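Local coordinates for WbbM protein (Klebsiella pneumoniae, PDB 6U4B) that is a trimeric bifunctional glycosyltransferase acting as an O-antigen polymerase, with a family 8 glycosyltransferase region that binds magnesium, at residues A[221-224]-A[225-229]. Residues are numbered along the deposited sequence; the frame is centred on the assembly and turned at random.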
ATOM      1  N   ASP A 221     -57.334  -6.007  -2.961  1.00 66.79           N
ATOM      2  CA  ASP A 221     -57.687  -6.152  -1.551  1.00 71.58           C
ATOM      3  C   ASP A 221     -57.502  -7.587  -1.071  1.00 66.90           C
ATOM      4  O   ASP A 221     -57.110  -7.816   0.079  1.00 67.66           O
ATOM      5  CB  ASP A 221     -59.119  -5.680  -1.324  1.00 80.77           C
ATOM      6  CG  ASP A 221     -59.247  -4.173  -1.402  1.00 90.17           C
ATOM      7  OD1 ASP A 221     -58.349  -3.471  -0.880  1.00 91.74           O
ATOM      8  OD2 ASP A 221     -60.242  -3.684  -1.983  1.00 95.67           O
ATOM      9  N   ILE A 222     -57.772  -8.566  -1.935  1.00 61.04           N
ATOM     10  CA  ILE A 222     -57.527  -9.955  -1.566  1.00 53.15           C
ATOM     11  C   ILE A 222     -56.031 -10.224  -1.453  1.00 56.25           C
ATOM     12  O   ILE A 222     -55.596 -11.022  -0.611  1.00 56.58           O
ATOM     13  CB  ILE A 222     -58.204 -10.898  -2.580  1.00 51.76           C
ATOM     14  CG1 ILE A 222     -59.710 -10.621  -2.635  1.00 54.83           C
ATOM     15  CG2 ILE A 222     -57.954 -12.353  -2.221  1.00 50.35           C
ATOM     16  CD1 ILE A 222     -60.491 -11.616  -3.471  1.00 54.48           C
ATOM     17  N   PHE A 223     -55.222  -9.564  -2.285  1.00 54.11           N
ATOM     18  CA  PHE A 223     -53.776  -9.765  -2.230  1.00 50.97           C
ATOM     19  C   PHE A 223     -53.189  -9.250  -0.920  1.00 47.97           C
ATOM     20  O   PHE A 223     -52.334  -9.911  -0.319  1.00 46.09           O
ATOM     21  CB  PHE A 223     -53.109  -9.083  -3.425  1.00 48.12           C
ATOM     22  CG  PHE A 223     -51.615  -8.980  -3.309  1.00 46.11           C
ATOM     23  CD1 PHE A 223     -50.809 -10.078  -3.556  1.00 45.49           C
ATOM     24  CD2 PHE A 223     -51.016  -7.780  -2.959  1.00 46.23           C
ATOM     25  CE1 PHE A 223     -49.434  -9.984  -3.453  1.00 45.21           C
ATOM     26  CE2 PHE A 223     -49.642  -7.679  -2.855  1.00 44.50           C
ATOM     27  CZ  PHE A 223     -48.849  -8.783  -3.104  1.00 43.44           C
ATOM     28  N   VAL A 224     -53.625  -8.073  -0.467  1.00 52.09           N
ATOM     29  CA  VAL A 224     -53.102  -7.519   0.779  1.00 57.73           C
ATOM     30  C   VAL A 224     -53.509  -8.382   1.965  1.00 57.78           C
ATOM     31  O   VAL A 224     -52.690  -8.681   2.843  1.00 55.36           O
ATOM     32  CB  VAL A 224     -53.566  -6.061   0.955  1.00 62.00           C
ATOM     33  CG1 VAL A 224     -53.335  -5.597   2.388  1.00 62.38           C
ATOM     34  CG2 VAL A 224     -52.834  -5.158  -0.011  1.00 63.12           C
ATOM     35  N   ASP A 225     -54.778  -8.797   2.013  1.00 56.55           N
ATOM     36  CA  ASP A 225     -55.247  -9.625   3.120  1.00 55.19           C
ATOM     37  C   ASP A 225     -54.509 -10.957   3.160  1.00 51.96           C
ATOM     38  O   ASP A 225     -54.070 -11.407   4.227  1.00 48.80           O
ATOM     39  CB  ASP A 225     -56.754  -9.847   3.007  1.00 58.75           C
ATOM     40  CG  ASP A 225     -57.308 -10.651   4.166  1.00 70.93           C
ATOM     41  OD1 ASP A 225     -57.493 -10.071   5.256  1.00 75.88           O
ATOM     42  OD2 ASP A 225     -57.547 -11.866   3.991  1.00 73.00           O
ATOM     43  N   TYR A 226     -54.360 -11.603   2.001  1.00 48.06           N
ATOM     44  CA  TYR A 226     -53.631 -12.866   1.949  1.00 45.71           C
ATOM     45  C   TYR A 226     -52.167 -12.676   2.330  1.00 47.90           C
ATOM     46  O   TYR A 226     -51.571 -13.542   2.982  1.00 44.02           O
ATOM     47  CB  TYR A 226     -53.756 -13.480   0.553  1.00 43.88           C
ATOM     48  CG  TYR A 226     -52.897 -14.704   0.336  1.00 40.99           C
ATOM     49  CD1 TYR A 226     -51.966 -14.747  -0.695  1.00 45.68           C
ATOM     50  CD2 TYR A 226     -53.009 -15.813   1.167  1.00 41.63           C
ATOM     51  CE1 TYR A 226     -51.173 -15.863  -0.900  1.00 45.61           C
ATOM     52  CE2 TYR A 226     -52.221 -16.935   0.973  1.00 42.73           C
ATOM     53  CZ  TYR A 226     -51.304 -16.953  -0.062  1.00 44.15           C
ATOM     54  OH  TYR A 226     -50.517 -18.065  -0.261  1.00 41.56           O
ATOM     55  N   SER A 227     -51.572 -11.546   1.940  1.00 49.06           N
ATOM     56  CA  SER A 227     -50.176 -11.287   2.274  1.00 47.18           C
ATOM     57  C   SER A 227     -49.986 -11.149   3.781  1.00 45.24           C
ATOM     58  O   SER A 227     -49.100 -11.783   4.365  1.00 42.28           O
ATOM     59  CB  SER A 227     -49.686 -10.029   1.553  1.00 50.20           C
ATOM     60  OG  SER A 227     -49.791 -10.174   0.147  1.00 55.51           O
ATOM     61  N   GLU A 228     -50.809 -10.317   4.425  1.00 45.88           N
ATOM     62  CA  GLU A 228     -50.714 -10.161   5.874  1.00 54.82           C
ATOM     63  C   GLU A 228     -50.949 -11.488   6.582  1.00 55.09           C
ATOM     64  O   GLU A 228     -50.282 -11.799   7.575  1.00 56.11           O
ATOM     65  CB  GLU A 228     -51.718  -9.112   6.357  1.00 61.31           C
ATOM     66  CG  GLU A 228     -51.411  -7.692   5.910  1.00 68.78           C
ATOM     67  CD  GLU A 228     -52.549  -6.733   6.203  1.00 77.53           C
ATOM     68  OE1 GLU A 228     -53.666  -7.207   6.503  1.00 80.06           O
ATOM     69  OE2 GLU A 228     -52.330  -5.505   6.132  1.00 81.97           O
ATOM     70  N   TRP A 229     -51.883 -12.289   6.069  1.00 48.94           N
ATOM     71  CA  TRP A 229     -52.189 -13.578   6.678  1.00 49.96           C
ATOM     72  C   TRP A 229     -51.051 -14.571   6.466  1.00 45.88           C
ATOM     73  O   TRP A 229     -50.592 -15.214   7.418  1.00 45.42           O
ATOM     74  CB  TRP A 229     -53.501 -14.112   6.099  1.00 51.40           C
ATOM     75  CG  TRP A 229     -53.912 -15.472   6.582  1.00 51.68           C
ATOM     76  CD1 TRP A 229     -54.653 -15.759   7.692  1.00 54.47           C
ATOM     77  CD2 TRP A 229     -53.633 -16.726   5.950  1.00 50.07           C
ATOM     78  NE1 TRP A 229     -54.842 -17.116   7.799  1.00 51.69           N
ATOM     79  CE2 TRP A 229     -54.227 -17.732   6.739  1.00 50.49           C
ATOM     80  CE3 TRP A 229     -52.935 -17.099   4.795  1.00 43.46           C
ATOM     81  CZ2 TRP A 229     -54.143 -19.086   6.413  1.00 47.36           C
ATOM     82  CZ3 TRP A 229     -52.851 -18.441   4.475  1.00 40.47           C
ATOM     83  CH2 TRP A 229     -53.452 -19.419   5.280  1.00 43.99           C
TER
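Phe223 O takes two hydrogen bonds from one residue, the backbone N of Ser227 at 2.9 Å and the hydroxyl of the same serine, whose OG comes within 2.6 Å of that oxygen. This is the familiar way an α-helix absorbs a serine in its interior: the side chain folds back on the carbonyl four residues earlier, and the i-to-i+4 bonding of helix 220-240 is kept, since Ser227 N still reaches the same carbonyl. The two donors reach the oxygen from opposite faces of its carbonyl plane, OG being the more strongly tilted, by 35°. What brings the hydroxyl there is a first torsion that sets OG beside its own backbone N and opposite the carbonyl carbon (chi1 -60°). Once in place, OG also lies over the centre of the Phe223 ring, 3.5 Å above its plane, so one face of the ring covers the hydroxyl oxygen. A further hydrogen bond joins OG to His85 NE2, and the rings of His85 and Phe223 meet; helix 82-91 thus covers this buried side of the helix. One turn apart on a more exposed flank, the Val224 and Glu228 side chains extend alongside each other, with Glu228 OE2 3.9 Å from Val224 CG1. Between their backbones runs a nearly straight bond from Glu228 N to Val224 O (N-H...O 175°). Against helix 253-272, the Tyr226 ring meets those of Tyr265 and Phe262, and Asp225 OD2 is hydrogen-bonded to Tyr265 OH. Tyr226 N bonds to Ile222 O, and helix geometry also brings Tyr226 CB to 3.3 Å from Ile222 O.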